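PDB 3ONQ: regulator of polyketide synthase expression from Bifidobacterium adolescentis, which probably acts as a PucR-type transcriptional regulator that binds DNA through a C-terminal helix-turn-helix domain, its exact function being unknown. Local coordinates for residues F29-T34 / V42-I47; K76-L81 / A97-M102; Q187-E192 / D196-T201; V202-K207 / A216-V221. All blocks are in the same frame, centred on the assembly; numbering follows the deposited sequence.

Interaction 1: residues F29-T34 / V42-I47; sequences FECLLT and VSLMNI
Leu-32 and Met-45, present as selenomethionine, reach toward each other tip to tip from helices 21-33 and 39-48. The Met-45 side chain can be followed outward. Its CB leaves its own helix at a slant to the other segment, and CG stands anti to the carbonyl carbon (chi1 -65°) but still 4.9 Å from Leu-32 CD1. Two further bends, at chi2 and chi3, fold the chain over, and this brings its end closer to helix 21-33 than its first bond would suggest. The selenium then meets Leu-32 CD1 at 4.1 Å, and the terminal CE lies 4.2 Å from that same Leu-32 CD1. One leucine methyl thus rests against the last two atoms of the selenomethionine. A second, lighter contact runs beside it: Cys-31 SG faces Leu-44 CD1 at 4.4 Å, both side chains pointing into the interface.

Leu-98 of strand 94-100 packs against both Leu-32 and Met-45, closing the pair off from the sheet side. Leu-32 also touches Val-133 and Leu-140 of helix 132-149, while Met-45 is bordered by Trp-50 and Phe-54. Helix 39-48 has a polar side as well, where Ser-43 OG is hydrogen-bonded to Glu-30 OE1 of the second subunit.

No hydrogen bond or charge pair crosses between the segments. All four touching residues are buried, and their long, gentle contacts imply cohesion through dispersion and the exclusion of water, without directional bonds to fix an exact register between the two helices.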
loop_
_atom_site.group_PDB
_atom_site.type_symbol
_atom_site.label_atom_id
_atom_site.label_comp_id
_atom_site.label_asym_id
_atom_site.label_seq_id
_atom_site.Cartn_x
_atom_site.Cartn_y
_atom_site.Cartn_z
ATOM N N PHE B 29 -12.086 15.435 -6.057
ATOM C CA PHE B 29 -11.972 16.027 -4.729
ATOM C C PHE B 29 -12.429 15.045 -3.661
ATOM O O PHE B 29 -11.681 14.738 -2.736
ATOM C CB PHE B 29 -12.781 17.326 -4.649
ATOM C CG PHE B 29 -12.721 18.010 -3.302
ATOM C CD1 PHE B 29 -11.624 18.779 -2.941
ATOM C CD2 PHE B 29 -13.776 17.908 -2.414
ATOM C CE1 PHE B 29 -11.576 19.428 -1.719
ATOM C CE2 PHE B 29 -13.737 18.545 -1.181
ATOM C CZ PHE B 29 -12.636 19.314 -0.835
ATOM N N GLU B 30 -13.647 14.526 -3.793
ATOM C CA GLU B 30 -14.158 13.626 -2.766
ATOM C C GLU B 30 -13.344 12.348 -2.659
ATOM O O GLU B 30 -13.152 11.837 -1.557
ATOM C CB GLU B 30 -15.640 13.294 -2.985
ATOM C CG GLU B 30 -16.565 14.478 -2.789
ATOM C CD GLU B 30 -18.022 14.113 -3.046
ATOM O OE1 GLU B 30 -18.335 12.899 -3.068
ATOM O OE2 GLU B 30 -18.841 15.038 -3.233
ATOM N N CYS B 31 -12.882 11.815 -3.793
ATOM C CA CYS B 31 -12.067 10.614 -3.738
ATOM C C CYS B 31 -10.795 10.896 -2.937
ATOM O O CYS B 31 -10.436 10.147 -2.037
ATOM C CB CYS B 31 -11.718 10.106 -5.137
ATOM S SG CYS B 31 -13.140 9.456 -6.080
ATOM N N LEU B 32 -10.127 11.989 -3.266
ATOM C CA LEU B 32 -8.875 12.324 -2.613
ATOM C C LEU B 32 -9.101 12.551 -1.124
ATOM O O LEU B 32 -8.339 12.064 -0.293
ATOM C CB LEU B 32 -8.250 13.563 -3.258
ATOM C CG LEU B 32 -7.823 13.411 -4.721
ATOM C CD1 LEU B 32 -7.479 14.757 -5.331
ATOM C CD2 LEU B 32 -6.655 12.430 -4.845
ATOM N N LEU B 33 -10.152 13.293 -0.789
ATOM C CA LEU B 33 -10.431 13.608 0.608
ATOM C C LEU B 33 -10.756 12.339 1.401
ATOM O O LEU B 33 -10.513 12.279 2.610
ATOM C CB LEU B 33 -11.579 14.620 0.712
ATOM C CG LEU B 33 -11.637 15.480 1.969
ATOM C CD1 LEU B 33 -10.271 16.088 2.242
ATOM C CD2 LEU B 33 -12.693 16.568 1.812
ATOM N N THR B 34 -11.296 11.325 0.723
ATOM C CA THR B 34 -11.655 10.068 1.389
ATOM C C THR B 34 -10.579 8.985 1.257
ATOM O O THR B 34 -10.848 7.804 1.462
ATOM C CB THR B 34 -13.053 9.523 0.943
ATOM O OG1 THR B 34 -13.045 9.205 -0.453
ATOM C CG2 THR B 34 -14.154 10.546 1.225
ATOM N N VAL B 42 -6.269 8.258 -10.357
ATOM C CA VAL B 42 -5.243 8.702 -11.284
ATOM C C VAL B 42 -5.868 9.066 -12.634
ATOM O O VAL B 42 -5.534 10.101 -13.223
ATOM C CB VAL B 42 -4.169 7.626 -11.492
ATOM C CG1 VAL B 42 -3.154 8.089 -12.538
ATOM C CG2 VAL B 42 -3.490 7.287 -10.171
ATOM N N SER B 43 -6.787 8.226 -13.116
ATOM C CA SER B 43 -7.475 8.509 -14.377
ATOM C C SER B 43 -8.305 9.798 -14.307
ATOM O O SER B 43 -8.293 10.608 -15.236
ATOM C CB SER B 43 -8.358 7.325 -14.821
ATOM O OG SER B 43 -7.574 6.207 -15.220
ATOM N N LEU B 44 -9.031 9.991 -13.212
ATOM C CA LEU B 44 -9.802 11.221 -13.069
ATOM C C LEU B 44 -8.886 12.441 -13.105
ATOM O O LEU B 44 -9.182 13.436 -13.765
ATOM C CB LEU B 44 -10.609 11.215 -11.778
ATOM C CG LEU B 44 -11.744 10.195 -11.703
ATOM C CD1 LEU B 44 -12.451 10.341 -10.376
ATOM C CD2 LEU B 44 -12.716 10.384 -12.841
HETATM N N MSE B 45 -7.773 12.374 -12.383
HETATM C CA MSE B 45 -6.839 13.499 -12.373
HETATM C C MSE B 45 -6.216 13.663 -13.769
HETATM O O MSE B 45 -6.024 14.780 -14.252
HETATM C CB MSE B 45 -5.765 13.303 -11.305
HETATM C CG MSE B 45 -6.325 13.317 -9.881
HETATM SE SE MSE B 45 -6.946 15.097 -9.382
HETATM C CE MSE B 45 -5.226 15.739 -8.707
ATOM N N ASN B 46 -5.909 12.545 -14.416
ATOM C CA ASN B 46 -5.465 12.590 -15.814
ATOM C C ASN B 46 -6.419 13.392 -16.683
ATOM O O ASN B 46 -6.011 14.262 -17.435
ATOM C CB ASN B 46 -5.386 11.179 -16.380
ATOM C CG ASN B 46 -3.977 10.672 -16.492
ATOM O OD1 ASN B 46 -3.077 11.399 -16.913
ATOM N ND2 ASN B 46 -3.774 9.409 -16.127
ATOM N N ILE B 47 -7.705 13.073 -16.587
ATOM C CA ILE B 47 -8.733 13.734 -17.382
ATOM C C ILE B 47 -8.784 15.228 -17.107
ATOM O O ILE B 47 -9.023 16.030 -18.010
ATOM C CB ILE B 47 -10.115 13.097 -17.102
ATOM C CG1 ILE B 47 -10.222 11.754 -17.819
ATOM C CG2 ILE B 47 -11.236 14.020 -17.528
ATOM C CD1 ILE B 47 -11.100 10.740 -17.101
#

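Interaction 2: residues K76-L81 / A97-M102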
loop_
_atom_site.group_PDB
_atom_site.type_symbol
_atom_site.label_atom_id
_atom_site.label_comp_id
_atom_site.label_asym_id
_atom_site.label_seq_id
_atom_site.Cartn_x
_atom_site.Cartn_y
_atom_site.Cartn_z
ATOM N N LYS B 76 -7.954 32.666 -10.309
ATOM C CA LYS B 76 -7.265 33.794 -10.924
ATOM C C LYS B 76 -5.815 33.894 -10.431
ATOM O O LYS B 76 -4.890 34.156 -11.205
ATOM C CB LYS B 76 -8.008 35.103 -10.645
ATOM C CG LYS B 76 -7.230 36.335 -11.091
ATOM C CD LYS B 76 -7.916 37.635 -10.690
ATOM C CE LYS B 76 -7.057 38.846 -11.055
ATOM N NZ LYS B 76 -6.766 38.906 -12.521
ATOM N N ALA B 77 -5.619 33.686 -9.134
ATOM C CA ALA B 77 -4.290 33.800 -8.559
ATOM C C ALA B 77 -3.376 32.723 -9.135
ATOM O O ALA B 77 -2.231 32.996 -9.488
ATOM C CB ALA B 77 -4.344 33.717 -7.041
ATOM N N VAL B 78 -3.890 31.499 -9.233
ATOM C CA VAL B 78 -3.129 30.395 -9.808
ATOM C C VAL B 78 -2.778 30.713 -11.267
ATOM O O VAL B 78 -1.638 30.526 -11.694
ATOM C CB VAL B 78 -3.909 29.061 -9.693
ATOM C CG1 VAL B 78 -3.346 27.993 -10.639
ATOM C CG2 VAL B 78 -3.913 28.571 -8.253
ATOM N N ARG B 79 -3.762 31.204 -12.015
ATOM C CA ARG B 79 -3.553 31.624 -13.397
ATOM C C ARG B 79 -2.460 32.698 -13.486
ATOM O O ARG B 79 -1.511 32.575 -14.269
ATOM C CB ARG B 79 -4.867 32.148 -13.976
ATOM C CG ARG B 79 -4.881 32.334 -15.484
ATOM C CD ARG B 79 -6.195 31.825 -16.087
ATOM N NE ARG B 79 -7.379 32.310 -15.370
ATOM C CZ ARG B 79 -8.361 31.530 -14.908
ATOM N NH1 ARG B 79 -9.395 32.069 -14.271
ATOM N NH2 ARG B 79 -8.315 30.213 -15.081
ATOM N N ASP B 80 -2.588 33.741 -12.667
ATOM C CA ASP B 80 -1.627 34.850 -12.675
ATOM C C ASP B 80 -0.199 34.405 -12.344
ATOM O O ASP B 80 0.761 35.092 -12.691
ATOM C CB ASP B 80 -2.040 35.961 -11.698
ATOM C CG ASP B 80 -3.270 36.731 -12.154
ATOM O OD1 ASP B 80 -3.734 36.511 -13.289
ATOM O OD2 ASP B 80 -3.765 37.565 -11.364
ATOM N N LEU B 81 -0.060 33.272 -11.660
ATOM C CA LEU B 81 1.258 32.784 -11.268
ATOM C C LEU B 81 1.777 31.719 -12.232
ATOM O O LEU B 81 2.777 31.058 -11.955
ATOM C CB LEU B 81 1.225 32.227 -9.841
ATOM C CG LEU B 81 1.144 33.265 -8.726
ATOM C CD1 LEU B 81 0.522 32.665 -7.474
ATOM C CD2 LEU B 81 2.535 33.873 -8.433
ATOM N N ALA B 97 -8.407 23.976 -1.491
ATOM C CA ALA B 97 -7.896 24.090 -2.843
ATOM C C ALA B 97 -6.578 23.347 -2.944
ATOM O O ALA B 97 -5.651 23.594 -2.163
ATOM C CB ALA B 97 -7.695 25.555 -3.215
ATOM N N LEU B 98 -6.504 22.450 -3.919
ATOM C CA LEU B 98 -5.301 21.702 -4.211
ATOM C C LEU B 98 -4.696 22.276 -5.485
ATOM O O LEU B 98 -5.274 22.144 -6.563
ATOM C CB LEU B 98 -5.652 20.238 -4.437
ATOM C CG LEU B 98 -4.485 19.337 -4.840
ATOM C CD1 LEU B 98 -3.633 19.006 -3.620
ATOM C CD2 LEU B 98 -5.011 18.073 -5.494
ATOM N N ALA B 99 -3.535 22.914 -5.366
ATOM C CA ALA B 99 -2.893 23.528 -6.527
ATOM C C ALA B 99 -1.782 22.653 -7.088
ATOM O O ALA B 99 -1.014 22.030 -6.346
ATOM C CB ALA B 99 -2.344 24.911 -6.173
ATOM N N CYS B 100 -1.688 22.612 -8.406
ATOM C CA CYS B 100 -0.573 21.926 -9.028
ATOM C C CYS B 100 0.640 22.848 -8.961
ATOM O O CYS B 100 0.565 24.023 -9.331
ATOM C CB CYS B 100 -0.888 21.555 -10.485
ATOM S SG CYS B 100 0.511 20.755 -11.294
ATOM N N GLN B 101 1.754 22.339 -8.462
ATOM C CA GLN B 101 2.920 23.194 -8.341
ATOM C C GLN B 101 3.692 23.202 -9.647
ATOM O O GLN B 101 4.357 22.230 -9.995
ATOM C CB GLN B 101 3.821 22.784 -7.183
ATOM C CG GLN B 101 5.128 23.576 -7.171
ATOM C CD GLN B 101 6.025 23.212 -6.019
ATOM O OE1 GLN B 101 5.829 23.675 -4.893
ATOM N NE2 GLN B 101 7.026 22.383 -6.289
HETATM N N MSE B 102 3.572 24.306 -10.368
HETATM C CA MSE B 102 4.218 24.487 -11.656
HETATM C C MSE B 102 4.326 25.987 -11.901
HETATM O O MSE B 102 3.599 26.768 -11.277
HETATM C CB MSE B 102 3.371 23.854 -12.758
HETATM C CG MSE B 102 1.959 24.409 -12.797
HETATM SE SE MSE B 102 0.799 23.648 -14.180
HETATM C CE MSE B 102 1.615 24.471 -15.755
#
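Val-78, near the end of helix 67-80, lies over Ala-99 of strand 94-100, their CA atoms 7.6 Å apart. Further on the CA atoms of Leu-81, which has left helical geometry, and Met-102 are 8.8 Å apart, yet their carbonyl oxygens, Leu-81 O and Met-102 O, come to 4.4 Å, with no bond between them.

The side-chain contact itself is small and wholly apolar. Val-78 turns its CG2 branch, anti to the carbonyl carbon, toward the sheet, and this methyl reaches Ala-99 CB at 4.5 Å. The short alanine side chain lets the helix come near the strand without a larger group intervening. The Leu-81 side chain packs on Val-109 and Thr-110 of helix 107-114, and its backbone is hydrogen-bonded to Ala-104.

Ala-99 sits inside the sheet, its backbone hydrogen-bonded to Phe-57 of strand 55-61, while its neighbour Leu-98 is bonded to Val-87 of strand 86-91. The Leu-98 side chain packs on Ala-136, Ala-139 and Leu-140 of helix 132-149. Strand 94-100 is therefore covered by helix 67-80 on the Ala-99 face and by helix 132-149 on the Leu-98 face, the layering of an alpha-beta-alpha sandwich, with helix 107-114 bordering Ala-77 and Leu-81.

Interaction 3: residues Q187-E192 / D196-T201. With SO4 (sulfate ion), chain R.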
loop_
_atom_site.group_PDB
_atom_site.type_symbol
_atom_site.label_atom_id
_atom_site.label_comp_id
_atom_site.label_asym_id
_atom_site.label_seq_id
_atom_site.Cartn_x
_atom_site.Cartn_y
_atom_site.Cartn_z
ATOM N N GLN B 187 10.615 8.344 17.205
ATOM C CA GLN B 187 11.739 7.564 16.701
ATOM C C GLN B 187 13.009 8.407 16.535
ATOM O O GLN B 187 14.109 7.906 16.703
ATOM C CB GLN B 187 11.376 6.834 15.399
ATOM C CG GLN B 187 10.593 5.555 15.642
ATOM C CD GLN B 187 10.519 4.669 14.402
ATOM O OE1 GLN B 187 10.525 5.159 13.270
ATOM N NE2 GLN B 187 10.465 3.358 14.614
ATOM N N VAL B 188 12.853 9.684 16.212
ATOM C CA VAL B 188 14.011 10.560 16.084
ATOM C C VAL B 188 14.647 10.773 17.459
ATOM O O VAL B 188 15.865 10.743 17.594
ATOM C CB VAL B 188 13.638 11.906 15.440
ATOM C CG1 VAL B 188 14.778 12.899 15.575
ATOM C CG2 VAL B 188 13.284 11.700 13.969
ATOM N N LEU B 189 13.815 10.958 18.478
ATOM C CA LEU B 189 14.295 11.104 19.852
ATOM C C LEU B 189 15.110 9.888 20.272
ATOM O O LEU B 189 16.156 10.022 20.905
ATOM C CB LEU B 189 13.122 11.271 20.831
ATOM C CG LEU B 189 12.684 12.650 21.297
ATOM C CD1 LEU B 189 11.711 12.505 22.456
ATOM C CD2 LEU B 189 13.890 13.458 21.734
ATOM N N ARG B 190 14.612 8.701 19.939
ATOM C CA ARG B 190 15.288 7.459 20.299
ATOM C C ARG B 190 16.633 7.327 19.594
ATOM O O ARG B 190 17.613 6.909 20.202
ATOM C CB ARG B 190 14.423 6.262 19.940
ATOM C CG ARG B 190 13.023 6.355 20.448
ATOM C CD ARG B 190 12.909 5.717 21.789
ATOM N NE ARG B 190 12.881 4.272 21.671
ATOM C CZ ARG B 190 12.649 3.462 22.694
ATOM N NH1 ARG B 190 12.645 2.148 22.506
ATOM N NH2 ARG B 190 12.426 3.970 23.904
ATOM N N GLY B 191 16.669 7.678 18.312
ATOM C CA GLY B 191 17.880 7.574 17.520
ATOM C C GLY B 191 18.247 6.128 17.263
ATOM O O GLY B 191 17.458 5.226 17.542
ATOM N N GLU B 192 19.450 5.902 16.739
ATOM C CA GLU B 192 19.907 4.546 16.428
ATOM C C GLU B 192 20.686 3.921 17.588
ATOM O O GLU B 192 20.733 2.698 17.727
ATOM C CB GLU B 192 20.749 4.531 15.146
ATOM C CG GLU B 192 20.022 5.055 13.907
ATOM C CD GLU B 192 18.738 4.298 13.604
ATOM O OE1 GLU B 192 18.751 3.048 13.658
ATOM O OE2 GLU B 192 17.712 4.958 13.321
ATOM N N ASP B 196 22.267 6.386 23.938
ATOM C CA ASP B 196 22.124 7.840 23.892
ATOM C C ASP B 196 21.082 8.271 24.924
ATOM O O ASP B 196 19.993 7.701 24.969
ATOM C CB ASP B 196 21.710 8.290 22.491
ATOM C CG ASP B 196 21.609 9.796 22.372
ATOM O OD1 ASP B 196 22.627 10.445 22.049
ATOM O OD2 ASP B 196 20.515 10.336 22.602
ATOM N N PRO B 197 21.420 9.271 25.766
ATOM C CA PRO B 197 20.582 9.686 26.904
ATOM C C PRO B 197 19.430 10.645 26.569
ATOM O O PRO B 197 18.617 10.935 27.463
ATOM C CB PRO B 197 21.580 10.399 27.824
ATOM C CG PRO B 197 22.573 10.988 26.872
ATOM C CD PRO B 197 22.715 9.975 25.756
ATOM N N THR B 198 19.347 11.123 25.327
ATOM C CA THR B 198 18.375 12.169 24.986
ATOM C C THR B 198 16.935 11.749 25.306
ATOM O O THR B 198 16.221 12.456 26.010
ATOM C CB THR B 198 18.481 12.598 23.503
ATOM O OG1 THR B 198 19.853 12.835 23.161
ATOM C CG2 THR B 198 17.687 13.862 23.249
ATOM N N TYR B 199 16.520 10.591 24.799
ATOM C CA TYR B 199 15.152 10.110 24.993
ATOM C C TYR B 199 14.797 9.965 26.472
ATOM O O TYR B 199 13.747 10.415 26.922
ATOM C CB TYR B 199 14.945 8.765 24.292
ATOM C CG TYR B 199 13.556 8.186 24.479
ATOM C CD1 TYR B 199 12.517 8.535 23.621
ATOM C CD2 TYR B 199 13.281 7.302 25.517
ATOM C CE1 TYR B 199 11.245 8.009 23.784
ATOM C CE2 TYR B 199 12.001 6.783 25.699
ATOM C CZ TYR B 199 10.996 7.135 24.820
ATOM O OH TYR B 199 9.736 6.619 24.978
ATOM N N LEU B 200 15.670 9.316 27.224
ATOM C CA LEU B 200 15.429 9.146 28.648
ATOM C C LEU B 200 15.272 10.505 29.320
ATOM O O LEU B 200 14.413 10.677 30.187
ATOM C CB LEU B 200 16.563 8.365 29.294
ATOM C CG LEU B 200 16.502 8.226 30.813
ATOM C CD1 LEU B 200 15.277 7.418 31.227
ATOM C CD2 LEU B 200 17.783 7.565 31.305
ATOM N N THR B 201 16.078 11.477 28.899
ATOM C CA THR B 201 16.086 12.795 29.546
ATOM C C THR B 201 14.819 13.580 29.257
ATOM O O THR B 201 14.242 14.187 30.158
ATOM C CB THR B 201 17.312 13.645 29.146
ATOM O OG1 THR B 201 18.506 12.912 29.421
ATOM C CG2 THR B 201 17.335 14.950 29.948
HETATM S S SO4 R . 10.440 3.538 27.259
HETATM O O1 SO4 R . 10.509 4.564 28.298
HETATM O O2 SO4 R . 11.781 3.057 26.915
HETATM O O3 SO4 R . 9.621 2.426 27.733
HETATM O O4 SO4 R . 9.815 4.111 26.073
#
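Leu-189 and Tyr-199 bring the end of helix 175-190 and the start of helix 198-207 together, their CA atoms 5.3 Å apart; Gly-191, with positive phi, is the first residue beyond the first helix. Arg-190 lies over one face of the Tyr-199 ring. Bends at chi2 and chi3 fold its chain back, setting CD 3.5 Å from the Tyr-199 ring centroid in a CH-pi contact. The guanidinium follows as a cation-pi partner, with Arg-190 CZ 4.7 Å from that centroid. It stands nearly upright on the ring, the two planes 82° apart, and turns an edge toward Tyr-199 CE2. At the rim of the ring, Leu-189 CB meets Tyr-199 CD1 at 4.0 Å, while the Leu-189 and Thr-198 side chains cross at about a right angle, Leu-189 CD2 against Thr-198 CG2.

Beyond the ring lies a sulfate, probably from the crystallisation liquor. Tyr-199 OH donates to its O4 at 2.7 Å and Arg-190 NH2 to its O2 at 3.2 Å; Arg-258 is a third ligand. At the helix start, Asp-196 OD2 accepts from Thr-198 N (3.1 Å) and Thr-198 OG1 (2.6 Å); the hydroxyl meets the syn lone pair of OD2, whereas the N-H comes from above the carboxylate plane. Arg-232 bonds to that hydroxyl.

With an alanine in place of Tyr-199, Arg-190 would probably lose the surface that holds its chain folded, and the sulfate would be left without its hydroxyl donor. Two arginines and a phenol thus make an anion-binding site at the helix junction, its positive charge probably eased by the sulfate.

Interaction 4: residues V202-K207 / A216-V221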
loop_
_atom_site.group_PDB
_atom_site.type_symbol
_atom_site.label_atom_id
_atom_site.label_comp_id
_atom_site.label_asym_id
_atom_site.label_seq_id
_atom_site.Cartn_x
_atom_site.Cartn_y
_atom_site.Cartn_z
ATOM N N VAL B 202 14.385 13.578 28.002
ATOM C CA VAL B 202 13.126 14.226 27.644
ATOM C C VAL B 202 11.964 13.546 28.374
ATOM O O VAL B 202 11.098 14.196 28.948
ATOM C CB VAL B 202 12.886 14.132 26.113
ATOM C CG1 VAL B 202 11.480 14.590 25.759
ATOM C CG2 VAL B 202 13.932 14.946 25.357
ATOM N N SER B 203 11.946 12.220 28.337
ATOM C CA SER B 203 10.873 11.473 28.969
ATOM C C SER B 203 10.816 11.811 30.455
ATOM O O SER B 203 9.751 12.065 31.019
ATOM C CB SER B 203 11.127 9.981 28.800
ATOM O OG SER B 203 10.130 9.242 29.474
ATOM N N THR B 204 11.979 11.804 31.095
ATOM C CA THR B 204 12.040 12.039 32.526
ATOM C C THR B 204 11.639 13.479 32.826
ATOM O O THR B 204 10.938 13.738 33.784
ATOM C CB THR B 204 13.459 11.786 33.077
ATOM O OG1 THR B 204 13.864 10.445 32.778
ATOM C CG2 THR B 204 13.487 11.998 34.567
ATOM N N PHE B 205 12.062 14.406 31.983
ATOM C CA PHE B 205 11.762 15.810 32.189
ATOM C C PHE B 205 10.262 16.059 32.160
ATOM O O PHE B 205 9.738 16.745 33.011
ATOM C CB PHE B 205 12.455 16.622 31.101
ATOM C CG PHE B 205 12.195 18.097 31.163
ATOM C CD1 PHE B 205 12.844 18.893 32.079
ATOM C CD2 PHE B 205 11.327 18.694 30.279
ATOM C CE1 PHE B 205 12.616 20.240 32.119
ATOM C CE2 PHE B 205 11.105 20.042 30.319
ATOM C CZ PHE B 205 11.748 20.813 31.240
ATOM N N LEU B 206 9.579 15.469 31.189
ATOM C CA LEU B 206 8.136 15.603 31.061
ATOM C C LEU B 206 7.380 14.975 32.222
ATOM O O LEU B 206 6.437 15.544 32.734
ATOM C CB LEU B 206 7.661 15.017 29.736
ATOM C CG LEU B 206 8.119 15.737 28.471
ATOM C CD1 LEU B 206 7.754 14.952 27.247
ATOM C CD2 LEU B 206 7.580 17.134 28.382
ATOM N N LYS B 207 7.839 13.807 32.640
ATOM C CA LYS B 207 7.233 13.052 33.716
ATOM C C LYS B 207 7.294 13.823 35.015
ATOM O O LYS B 207 6.373 13.790 35.810
ATOM C CB LYS B 207 7.945 11.716 33.873
ATOM C CG LYS B 207 7.445 10.874 35.009
ATOM C CD LYS B 207 8.150 9.537 35.052
ATOM C CE LYS B 207 7.763 8.751 36.288
ATOM N NZ LYS B 207 8.249 7.345 36.243
ATOM N N ALA B 216 17.436 16.533 36.730
ATOM C CA ALA B 216 18.810 16.369 37.211
ATOM C C ALA B 216 18.899 15.421 38.406
ATOM O O ALA B 216 19.735 14.530 38.440
ATOM C CB ALA B 216 19.426 17.723 37.575
ATOM N N LYS B 217 18.036 15.629 39.391
ATOM C CA LYS B 217 18.026 14.809 40.595
ATOM C C LYS B 217 17.719 13.341 40.280
ATOM O O LYS B 217 18.409 12.438 40.752
ATOM C CB LYS B 217 17.010 15.375 41.588
ATOM C CG LYS B 217 16.715 14.492 42.783
ATOM C CD LYS B 217 15.694 15.180 43.700
ATOM C CE LYS B 217 15.338 14.331 44.924
ATOM N NZ LYS B 217 14.656 13.047 44.588
ATOM N N GLU B 218 16.678 13.116 39.485
ATOM C CA GLU B 218 16.291 11.772 39.052
ATOM C C GLU B 218 17.396 11.044 38.282
ATOM O O GLU B 218 17.600 9.848 38.464
ATOM C CB GLU B 218 15.038 11.841 38.175
ATOM C CG GLU B 218 13.824 11.176 38.770
ATOM C CD GLU B 218 14.082 9.727 39.139
ATOM O OE1 GLU B 218 14.038 8.854 38.244
ATOM O OE2 GLU B 218 14.334 9.463 40.330
ATOM N N LEU B 219 18.105 11.764 37.419
ATOM C CA LEU B 219 19.058 11.123 36.514
ATOM C C LEU B 219 20.502 11.158 36.988
ATOM O O LEU B 219 21.395 10.636 36.315
ATOM C CB LEU B 219 18.962 11.754 35.125
ATOM C CG LEU B 219 17.645 11.562 34.372
ATOM C CD1 LEU B 219 17.672 12.359 33.086
ATOM C CD2 LEU B 219 17.372 10.084 34.107
ATOM N N ASN B 220 20.739 11.783 38.139
ATOM C CA ASN B 220 22.096 11.958 38.628
ATOM C C ASN B 220 23.017 12.653 37.634
ATOM O O ASN B 220 24.145 12.211 37.424
ATOM C CB ASN B 220 22.703 10.612 39.027
ATOM C CG ASN B 220 21.982 9.982 40.199
ATOM O OD1 ASN B 220 21.360 10.677 41.000
ATOM N ND2 ASN B 220 22.065 8.662 40.309
ATOM N N VAL B 221 22.540 13.737 37.026
ATOM C CA VAL B 221 23.393 14.573 36.188
ATOM C C VAL B 221 23.215 16.031 36.588
ATOM O O VAL B 221 22.274 16.367 37.294
ATOM C CB VAL B 221 23.057 14.436 34.678
ATOM C CG1 VAL B 221 23.272 13.016 34.201
ATOM C CG2 VAL B 221 21.629 14.896 34.401
#
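Thr-204 meets Glu-218 and Leu-219 where helix 198-207 passes the end of helix 212-219. The apolar contacts come first. Thr-204 CG2, anti to the backbone N, lies against Glu-218 CB at 3.9 Å, the two side chains crossing at about a right angle. The same methyl is 4.2 Å from Leu-219 CG. Thr-204 and Leu-219 extend tip to tip, and Leu-219 CD2 stops 3.8 Å from Thr-204 OG1.

The hydroxyl of Thr-204 is taken up by its own helix. OG1 sits beside the backbone N and is hydrogen-bonded to Leu-200 O, one turn earlier, which satisfies this buried hydroxyl and is consistent with a leucine methyl resting against it. No hydrogen bond joins the two segments.

Charge adds little at close range. Lys-207 NZ and Glu-218 OE1 are 6.3 Å apart, too far for a salt bridge, though their opposite charges may attract weakly across the exposed margin. Lys-207 also packs on Ser-154 of the third subunit.

Backbone bonds finish helix 212-219. Asn-220 takes a positive phi (55°), and Val-221 N reaches back to Ala-216 O at 3.2 Å, turning the chain toward helix 223-237, whose Pro-223 and Val-226 pack on Ala-216 and Val-221. Two helices joined by so short a turn, with helix 198-207 packed against the first of them, are what the helix-turn-helix of the PucR C-terminal domain is built from; as in related regulators, helix 223-237 would probably be the one that reads DNA.

Interactions 1 and 2 belong to the alpha-beta-alpha part of the chain, and interactions 3 and 4 to the helix-turn-helix end on the opposite side of the chain's centre; interactions 1 and 4 lie about 49 Å apart, centre to centre. Leu-98, in the 97-102 segment, joins the first two by touching both Leu-32 and Met-45. The last two share helix 198-207 and meet where Leu-200 and Thr-201 pack on Leu-219. Interaction 1 is the fully buried one, and its side-chain contact, like that of interaction 2, is apolar. Interaction 3 is partly buried and adds cation-pi and anion-binding chemistry, whereas interaction 4 combines a buried threonine with an exposed glutamate.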